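Local coordinates for protein alpha-glucosidase ([Eubacterium] rectale, PDB 6PNR) that probably hydrolyses alpha-linked sulfoquinovosides derived from sulfolipid, acting as a sulfoquinovosidase of glycoside hydrolase family 31, at residues A[495-500]-A[524-529]. Numbering follows the deposited sequence.
Sequences TSLFDN and EGNRPD. With SO4 (sulfate ion), chain E.
The carboxamide of Asn526 reads the backbone of Ser496 at both ends, accepting from its N and donating to its O, much as a neighbouring strand would, although both residues lie in loops of the family 31 TIM-barrel domain. OD1 of Asn526 accepts from Ser496 N at 2.8 Å. ND2 of Asn526 gives to Ser496 O at 3.0 Å in a nearly straight bond, in the amide plane of Asn526 but tilted 27° from the carbonyl plane of Ser496. A chi1 of 63° carries the amide toward Ser496; acceptance at OD1 and two donations from ND2, to Ser496 O and Phe283 O, distinguish its ends and fix its rotation. The lesson is that one side-chain amide can join two loops without a shared sheet; the Asn526 side chain lies about 6 Å from the bound aza-sugar inhibitor.

Arg527 continues the contact outward. Its CD packs on Ser496 O at 3.4 Å, while CD2 of Leu497 rests 3.6 Å above one guanidinium face, offset toward the rim. NE donates to Phe283 O, NH2 to Ser282 O. A type I' turn from Leu497 to Asn500 then brings Phe498 N within 2.9 Å of O1 of a sulfate, probably from the crystallisation liquor, and Arg527 NH1 reaches the same O1 at 3.0 Å. Beside it, one water accepts from Arg527 NH1 and donates to Ser496 OG, whose hydroxyl donates to Asn500 O at 2.6 Å.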
# COMPACT_ATOMS: atom_id res chain seq x y z
N THR A 495 19.00 -5.72 13.84
CA THR A 495 18.53 -4.34 13.63
C THR A 495 17.89 -3.78 14.90
O THR A 495 16.86 -4.28 15.35
CB THR A 495 17.52 -4.28 12.49
OG1 THR A 495 18.03 -4.98 11.34
CG2 THR A 495 17.24 -2.79 12.11
N SER A 496 18.48 -2.72 15.44
CA SER A 496 17.90 -1.98 16.56
C SER A 496 17.57 -0.58 16.07
O SER A 496 18.48 0.17 15.69
CB SER A 496 18.83 -1.94 17.76
OG SER A 496 18.31 -1.09 18.79
N LEU A 497 16.28 -0.25 16.06
CA LEU A 497 15.76 1.05 15.67
C LEU A 497 14.46 1.30 16.43
O LEU A 497 13.80 0.36 16.88
CB LEU A 497 15.49 1.12 14.16
CG LEU A 497 16.62 0.96 13.15
CD1 LEU A 497 16.05 0.92 11.74
CD2 LEU A 497 17.61 2.09 13.29
N PHE A 498 14.09 2.58 16.56
CA PHE A 498 12.73 2.98 16.97
C PHE A 498 12.30 2.33 18.29
O PHE A 498 11.22 1.75 18.39
CB PHE A 498 11.73 2.67 15.85
CG PHE A 498 12.12 3.27 14.51
CD1 PHE A 498 12.42 4.62 14.39
CD2 PHE A 498 12.21 2.47 13.38
CE1 PHE A 498 12.77 5.17 13.18
CE2 PHE A 498 12.58 3.01 12.16
CZ PHE A 498 12.86 4.36 12.05
N ASP A 499 13.18 2.39 19.29
CA ASP A 499 12.95 1.87 20.64
C ASP A 499 12.95 0.35 20.72
O ASP A 499 12.46 -0.23 21.70
CB ASP A 499 11.64 2.41 21.23
CG ASP A 499 11.59 3.92 21.24
OD1 ASP A 499 12.61 4.53 21.65
OD2 ASP A 499 10.56 4.49 20.82
N ASN A 500 13.50 -0.33 19.73
CA ASN A 500 13.58 -1.78 19.76
C ASN A 500 15.03 -2.18 20.02
O ASN A 500 15.88 -2.03 19.15
CB ASN A 500 13.08 -2.35 18.43
CG ASN A 500 12.87 -3.84 18.47
OD1 ASN A 500 12.56 -4.41 19.51
ND2 ASN A 500 13.04 -4.49 17.31
N GLU A 524 27.28 -7.98 17.23
CA GLU A 524 26.98 -6.85 18.11
C GLU A 524 25.76 -6.05 17.62
O GLU A 524 25.13 -5.35 18.43
CB GLU A 524 28.21 -5.94 18.25
CG GLU A 524 29.30 -6.54 19.14
CD GLU A 524 30.48 -5.62 19.39
OE1 GLU A 524 30.57 -4.56 18.74
OE2 GLU A 524 31.33 -5.95 20.26
N GLY A 525 25.38 -6.17 16.34
CA GLY A 525 24.28 -5.39 15.83
C GLY A 525 24.70 -3.98 15.44
O GLY A 525 25.86 -3.59 15.55
N ASN A 526 23.72 -3.19 14.97
CA ASN A 526 24.02 -1.86 14.45
C ASN A 526 24.23 -0.82 15.54
O ASN A 526 24.76 0.26 15.24
CB ASN A 526 22.90 -1.37 13.51
CG ASN A 526 21.57 -1.21 14.23
OD1 ASN A 526 21.13 -2.11 14.94
ND2 ASN A 526 20.93 -0.04 14.06
N ARG A 527 23.82 -1.09 16.78
CA ARG A 527 23.93 -0.12 17.87
C ARG A 527 24.41 -0.84 19.12
O ARG A 527 23.68 -1.00 20.10
CB ARG A 527 22.59 0.59 18.09
CG ARG A 527 22.23 1.48 16.91
CD ARG A 527 20.89 2.16 17.08
NE ARG A 527 20.66 3.12 16.01
CZ ARG A 527 19.57 3.87 15.90
NH1 ARG A 527 18.59 3.76 16.79
NH2 ARG A 527 19.46 4.73 14.89
N PRO A 528 25.67 -1.31 19.10
CA PRO A 528 26.15 -2.17 20.19
C PRO A 528 26.08 -1.53 21.56
O PRO A 528 25.88 -2.26 22.55
CB PRO A 528 27.61 -2.45 19.80
CG PRO A 528 27.65 -2.23 18.32
CD PRO A 528 26.69 -1.10 18.06
N ASP A 529 26.25 -0.21 21.66
CA ASP A 529 26.34 0.45 22.96
C ASP A 529 25.02 0.45 23.72
O ASP A 529 25.04 0.59 24.95
CB ASP A 529 26.81 1.91 22.82
CG ASP A 529 28.15 2.04 22.12
OD1 ASP A 529 28.92 1.05 22.05
OD2 ASP A 529 28.44 3.15 21.64
S SO4 E . 15.63 5.95 17.04
O1 SO4 E . 15.86 4.86 16.09
O2 SO4 E . 15.17 7.11 16.29
O3 SO4 E . 14.62 5.52 18.01
O4 SO4 E . 16.85 6.27 17.77
O HOH W 1 18.05 1.67 18.89